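Local structure of inactive Zymogen C11 Protease (Parabacteroides distasonis, 6MZO) at residues Val170-Arg175 against Tyr353-Gln358; Ser228-Asp233 against Ser329-Tyr334. The protein is the inactive zymogen of a clostripain-like cysteine protease of peptidase family C11, whose mature form probably cleaves peptide bonds in other proteins. All coordinates share one frame; numbering follows the deposited sequence.

From the N terminus the chain lays down the first six strands of its mixed sheet, out to the edge strand 72-80, and reaches helix 168-173, the first half of interaction 1. It then passes through strand 178-183 to strand 226-231, where interaction 2 begins. Interaction 2 closes at 329-334, a turn that runs on into strand 332-334, and interaction 1 closes only at helix 351-357, the last of the modelled chain. The smaller loop nests inside the larger. Interaction 1 ties a helix packed on the sheet to the C-terminal helix, and interaction 2 ties the sheet to 329-334. They touch at two points: R175 O lies 3.3 Å from S232 CB, and A171 CB packs on M230 CG at 4.0 Å.

Interaction 1: residues Val170-Arg175 against Tyr353-Gln358; sequences VAYAFR and YKDVYQ
Y172 reaches from helix 168-173 to D355 on helix 351-357, and its phenol makes the one hydrogen bond between the two segments. From CB the side chain leaves toward the other helix, with CG anti to the backbone N (chi1 -171°), which carries the ring out across the gap. Over the ring centre lies R175 NH1, 3.4 Å above the plane, so the guanidinium covers one face. That group is held in turn by a 2.8 Å bond from R175 NH1 to Y172 O. Y172 O lies in the guanidinium plane, but NH1 stands above the plane of that carbonyl, which also accepts R175 N from its opposite face. Farther out, Y172 CE2 and CZ come to 3.3 and 3.4 Å from D355 OD2. At the tip, Y172 OH donates to D355 OD2 over 2.6 Å, a short bond to the anti lone pair of the carboxylate. Ring and carboxylate planes stand 85° apart, and the oxygen sits at the ring edge. Tyrosine suits the place because its rigid ring spans the distance and ends in a donor. Aspartate offers a compact acceptor, and R175 NH2, 4.5 Å from D355 OD2 without pointing an N-H at it, may help favour its negative charge. E351 and D236 salt-bridge R175. The arrangement is a tyrosine-aspartate hydrogen bond between helices, joining C-terminal helix 351-357 to sheet-packed helix 168-173 of the clostripain-family fold.

Interaction 2: residues Ser228-Asp233 against Ser329-Tyr334; sequences SVMKSD and SGLSIY
S228 and M230 both turn their side chains from strand 226-231 toward the 329-334 segment, one meeting a carbonyl and the other a leucine. The serine hydroxyl lies between the backbone N and the carbonyl carbon (chi1 57°), a position from which OG donates to G330 O over 2.7 Å. It arrives in the carbonyl plane on a lone pair, the angle at the carbonyl oxygen being 144°, while S228 CB lies 3.3 Å from the same oxygen. Serine's short arm fits so close an approach, and its OG is also hydrogen-bonded to S166. G330 has a positive phi (88°), where a CB would be jammed against the preceding carbonyl and crowd S228 CB; lacking one, it lets the turn come up to the strand. In the fold, strand 226-231 runs antiparallel to both its neighbours, 178-183 and 302-307, near one edge of the nine-stranded mixed sheet, and the turn at G330 lies beside it just before strand 332-334. Two residues along, M230 bends at chi2 and chi3, and its flexible thioether and L331 lie alongside, running opposite ways. M230 SD packs on L331 CD2 at 3.7 Å, and M230 CE lies 4.0 Å from that methyl. L331 presents a branch of its forked tip to the sulfur, an apolar pairing suited to this buried site, where V302 touches both side chains.

Interaction 1: residues Val170-Arg175 against Tyr353-Gln358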
loop_
_atom_site.group_PDB
_atom_site.type_symbol
_atom_site.label_atom_id
_atom_site.label_comp_id
_atom_site.label_asym_id
_atom_site.label_seq_id
_atom_site.Cartn_x
_atom_site.Cartn_y
_atom_site.Cartn_z
ATOM N N VAL A 170 -2.657 -3.255 -7.901
ATOM C CA VAL A 170 -1.362 -3.068 -7.197
ATOM C C VAL A 170 -0.780 -4.379 -6.734
ATOM O O VAL A 170 0.461 -4.663 -6.876
ATOM C CB VAL A 170 -1.548 -2.067 -5.985
ATOM C CG1 VAL A 170 -0.343 -2.135 -5.001
ATOM C CG2 VAL A 170 -1.857 -0.676 -6.510
ATOM N N ALA A 171 -1.602 -5.215 -6.085
ATOM C CA ALA A 171 -1.023 -6.490 -5.622
ATOM C C ALA A 171 -0.441 -7.268 -6.839
ATOM O O ALA A 171 0.642 -7.956 -6.744
ATOM C CB ALA A 171 -2.094 -7.318 -4.915
ATOM N N TYR A 172 -1.111 -7.163 -7.987
ATOM C CA TYR A 172 -0.629 -7.890 -9.147
ATOM C C TYR A 172 0.668 -7.259 -9.666
ATOM O O TYR A 172 1.661 -7.976 -10.002
ATOM C CB TYR A 172 -1.681 -7.889 -10.265
ATOM C CG TYR A 172 -1.356 -8.793 -11.416
ATOM C CD1 TYR A 172 -1.367 -10.173 -11.252
ATOM C CD2 TYR A 172 -1.171 -8.285 -12.687
ATOM C CE1 TYR A 172 -1.150 -11.016 -12.357
ATOM C CE2 TYR A 172 -0.898 -9.136 -13.839
ATOM C CZ TYR A 172 -0.945 -10.501 -13.605
ATOM O OH TYR A 172 -0.714 -11.272 -14.691
ATOM N N ALA A 173 0.684 -5.934 -9.722
ATOM C CA ALA A 173 1.874 -5.230 -10.311
ATOM C C ALA A 173 3.136 -5.505 -9.503
ATOM O O ALA A 173 4.246 -5.534 -10.117
ATOM C CB ALA A 173 1.643 -3.723 -10.376
ATOM N N PHE A 174 2.981 -5.634 -8.195
ATOM C CA PHE A 174 4.170 -5.817 -7.329
ATOM C C PHE A 174 4.449 -7.249 -6.976
ATOM O O PHE A 174 5.313 -7.501 -6.112
ATOM C CB PHE A 174 4.056 -4.964 -6.038
ATOM C CG PHE A 174 4.143 -3.476 -6.333
ATOM C CD1 PHE A 174 2.985 -2.744 -6.687
ATOM C CD2 PHE A 174 5.357 -2.831 -6.336
ATOM C CE1 PHE A 174 3.055 -1.405 -7.019
ATOM C CE2 PHE A 174 5.454 -1.489 -6.672
ATOM C CZ PHE A 174 4.291 -0.768 -7.035
ATOM N N ARG A 175 3.760 -8.201 -7.611
ATOM C CA ARG A 175 3.863 -9.618 -7.176
ATOM C C ARG A 175 5.270 -10.178 -7.328
ATOM O O ARG A 175 5.620 -11.115 -6.619
ATOM C CB ARG A 175 2.874 -10.496 -7.965
ATOM C CG ARG A 175 3.216 -10.640 -9.449
ATOM C CD ARG A 175 1.981 -11.274 -10.144
ATOM N NE ARG A 175 2.260 -11.667 -11.499
ATOM C CZ ARG A 175 2.416 -10.816 -12.520
ATOM N NH1 ARG A 175 2.308 -9.524 -12.287
ATOM N NH2 ARG A 175 2.721 -11.219 -13.753
ATOM N N TYR A 353 -5.032 -5.112 -16.238
ATOM C CA TYR A 353 -5.929 -5.044 -17.378
ATOM C C TYR A 353 -5.479 -5.904 -18.565
ATOM O O TYR A 353 -6.281 -6.619 -19.166
ATOM C CB TYR A 353 -6.079 -3.596 -17.831
ATOM C CG TYR A 353 -6.977 -3.485 -19.049
ATOM C CD1 TYR A 353 -8.372 -3.492 -18.899
ATOM C CD2 TYR A 353 -6.455 -3.451 -20.308
ATOM C CE1 TYR A 353 -9.199 -3.423 -20.014
ATOM C CE2 TYR A 353 -7.300 -3.375 -21.448
ATOM C CZ TYR A 353 -8.660 -3.367 -21.264
ATOM O OH TYR A 353 -9.463 -3.288 -22.417
ATOM N N LYS A 354 -4.204 -5.790 -18.948
ATOM C CA LYS A 354 -3.699 -6.537 -20.056
ATOM C C LYS A 354 -3.829 -8.044 -19.865
ATOM O O LYS A 354 -4.212 -8.772 -20.804
ATOM C CB LYS A 354 -2.232 -6.156 -20.297
ATOM C CG LYS A 354 -2.064 -4.674 -20.641
ATOM C CD LYS A 354 -0.566 -4.332 -20.793
ATOM C CE LYS A 354 -0.321 -2.824 -20.976
ATOM N NZ LYS A 354 1.180 -2.584 -20.943
ATOM N N ASP A 355 -3.555 -8.505 -18.651
ATOM C CA ASP A 355 -3.537 -9.948 -18.400
ATOM C C ASP A 355 -4.907 -10.530 -18.052
ATOM O O ASP A 355 -5.141 -11.736 -18.267
ATOM C CB ASP A 355 -2.531 -10.309 -17.320
ATOM C CG ASP A 355 -1.105 -10.013 -17.743
ATOM O OD1 ASP A 355 -0.895 -9.733 -18.943
ATOM O OD2 ASP A 355 -0.218 -10.064 -16.900
ATOM N N VAL A 356 -5.816 -9.688 -17.610
ATOM C CA VAL A 356 -7.105 -10.157 -17.138
ATOM C C VAL A 356 -8.256 -9.825 -18.103
ATOM O O VAL A 356 -9.095 -10.683 -18.391
ATOM C CB VAL A 356 -7.380 -9.567 -15.729
ATOM C CG1 VAL A 356 -8.829 -9.801 -15.306
ATOM C CG2 VAL A 356 -6.427 -10.253 -14.734
ATOM N N TYR A 357 -8.269 -8.604 -18.638
ATOM C CA TYR A 357 -9.301 -8.213 -19.644
ATOM C C TYR A 357 -8.881 -8.593 -21.050
ATOM O O TYR A 357 -9.729 -9.035 -21.850
ATOM C CB TYR A 357 -9.580 -6.731 -19.609
ATOM C CG TYR A 357 -10.375 -6.218 -18.433
ATOM C CD1 TYR A 357 -9.809 -6.129 -17.174
ATOM C CD2 TYR A 357 -11.662 -5.763 -18.597
ATOM C CE1 TYR A 357 -10.493 -5.590 -16.098
ATOM C CE2 TYR A 357 -12.358 -5.262 -17.543
ATOM C CZ TYR A 357 -11.773 -5.157 -16.295
ATOM O OH TYR A 357 -12.508 -4.611 -15.259
ATOM N N GLN A 358 -7.567 -8.467 -21.264
ATOM C CA GLN A 358 -6.837 -8.579 -22.553
ATOM C C GLN A 358 -7.346 -7.615 -23.556
ATOM O O GLN A 358 -7.012 -6.439 -23.448
ATOM C CB GLN A 358 -6.839 -10.010 -23.052
ATOM C CG GLN A 358 -6.274 -10.859 -21.952
ATOM C CD GLN A 358 -6.210 -12.305 -22.263
ATOM O OE1 GLN A 358 -7.232 -12.958 -22.452
ATOM N NE2 GLN A 358 -5.004 -12.838 -22.306
#

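Interaction 2: residues Ser228-Asp233 against Ser329-Tyr334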
loop_
_atom_site.group_PDB
_atom_site.type_symbol
_atom_site.label_atom_id
_atom_site.label_comp_id
_atom_site.label_asym_id
_atom_site.label_seq_id
_atom_site.Cartn_x
_atom_site.Cartn_y
_atom_site.Cartn_z
ATOM N N SER A 228 -5.406 -5.188 4.807
ATOM C CA SER A 228 -5.251 -6.528 4.240
ATOM C C SER A 228 -3.846 -6.832 3.876
ATOM O O SER A 228 -2.990 -5.915 3.761
ATOM C CB SER A 228 -6.124 -6.707 3.005
ATOM O OG SER A 228 -5.837 -5.718 2.024
ATOM N N VAL A 229 -3.602 -8.132 3.806
ATOM C CA VAL A 229 -2.283 -8.632 3.464
ATOM C C VAL A 229 -2.388 -9.620 2.305
ATOM O O VAL A 229 -3.161 -10.610 2.405
ATOM C CB VAL A 229 -1.671 -9.405 4.639
ATOM C CG1 VAL A 229 -0.279 -9.894 4.250
ATOM C CG2 VAL A 229 -1.514 -8.548 5.847
ATOM N N MET A 230 -1.621 -9.395 1.249
ATOM C CA MET A 230 -1.717 -10.248 0.053
ATOM C C MET A 230 -0.452 -11.064 -0.083
ATOM O O MET A 230 0.682 -10.562 0.124
ATOM C CB MET A 230 -1.967 -9.392 -1.220
ATOM C CG MET A 230 -3.419 -9.058 -1.511
ATOM S SD MET A 230 -4.248 -8.199 -0.181
ATOM C CE MET A 230 -3.280 -6.672 -0.187
ATOM N N LYS A 231 -0.634 -12.352 -0.441
ATOM C CA LYS A 231 0.472 -13.275 -0.631
ATOM C C LYS A 231 0.797 -13.319 -2.141
ATOM O O LYS A 231 0.043 -13.883 -2.968
ATOM C CB LYS A 231 0.093 -14.698 -0.086
ATOM C CG LYS A 231 1.269 -15.713 -0.106
ATOM C CD LYS A 231 0.775 -16.946 0.677
ATOM C CE LYS A 231 1.815 -18.059 0.632
ATOM N NZ LYS A 231 1.647 -18.741 -0.655
ATOM N N SER A 232 1.935 -12.721 -2.515
ATOM C CA SER A 232 2.189 -12.470 -3.929
ATOM C C SER A 232 2.254 -13.702 -4.808
ATOM O O SER A 232 1.816 -13.641 -5.993
ATOM C CB SER A 232 3.494 -11.643 -4.109
ATOM O OG SER A 232 3.353 -10.397 -3.450
ATOM N N ASP A 233 2.758 -14.828 -4.287
ATOM C CA ASP A 233 2.793 -15.970 -5.216
ATOM C C ASP A 233 1.433 -16.640 -5.471
ATOM O O ASP A 233 1.371 -17.669 -6.155
ATOM C CB ASP A 233 3.820 -17.008 -4.733
ATOM C CG ASP A 233 3.499 -17.598 -3.379
ATOM O OD1 ASP A 233 2.399 -17.458 -2.849
ATOM O OD2 ASP A 233 4.418 -18.304 -2.841
ATOM N N SER A 329 -13.940 -7.457 0.995
ATOM C CA SER A 329 -13.117 -8.596 0.516
ATOM C C SER A 329 -11.604 -8.402 0.785
ATOM O O SER A 329 -10.794 -9.329 0.637
ATOM C CB SER A 329 -13.400 -8.814 -0.996
ATOM O OG SER A 329 -12.843 -7.729 -1.739
ATOM N N GLY A 330 -11.241 -7.197 1.245
ATOM C CA GLY A 330 -9.829 -6.857 1.526
ATOM C C GLY A 330 -9.130 -6.308 0.289
ATOM O O GLY A 330 -8.012 -5.877 0.379
ATOM N N LEU A 331 -9.821 -6.291 -0.878
ATOM C CA LEU A 331 -9.207 -5.696 -2.085
ATOM C C LEU A 331 -10.229 -4.762 -2.743
ATOM O O LEU A 331 -11.382 -5.093 -2.842
ATOM C CB LEU A 331 -8.778 -6.734 -3.136
ATOM C CG LEU A 331 -7.487 -7.513 -2.729
ATOM C CD1 LEU A 331 -7.273 -8.613 -3.781
ATOM C CD2 LEU A 331 -6.349 -6.575 -2.735
ATOM N N SER A 332 -9.731 -3.599 -3.167
ATOM C CA SER A 332 -10.509 -2.717 -4.038
ATOM C C SER A 332 -10.196 -3.102 -5.488
ATOM O O SER A 332 -9.176 -3.810 -5.778
ATOM C CB SER A 332 -10.120 -1.251 -3.788
ATOM O OG SER A 332 -10.510 -0.896 -2.455
ATOM N N ILE A 333 -11.005 -2.552 -6.415
ATOM C CA ILE A 333 -10.853 -2.812 -7.822
ATOM C C ILE A 333 -11.364 -1.577 -8.572
ATOM O O ILE A 333 -12.347 -0.915 -8.125
ATOM C CB ILE A 333 -11.586 -4.068 -8.268
ATOM C CG1 ILE A 333 -11.089 -4.562 -9.600
ATOM C CG2 ILE A 333 -13.160 -3.843 -8.342
ATOM C CD1 ILE A 333 -9.604 -5.187 -9.544
ATOM N N TYR A 334 -10.717 -1.248 -9.698
ATOM C CA TYR A 334 -11.318 -0.246 -10.618
ATOM C C TYR A 334 -12.562 -0.828 -11.277
ATOM O O TYR A 334 -12.539 -1.973 -11.750
ATOM C CB TYR A 334 -10.311 0.192 -11.729
ATOM C CG TYR A 334 -10.909 1.233 -12.685
ATOM C CD1 TYR A 334 -11.343 2.465 -12.185
ATOM C CD2 TYR A 334 -11.039 0.973 -14.073
ATOM C CE1 TYR A 334 -11.953 3.398 -13.024
ATOM C CE2 TYR A 334 -11.604 1.942 -14.923
ATOM C CZ TYR A 334 -12.050 3.133 -14.376
ATOM O OH TYR A 334 -12.588 4.095 -15.197
#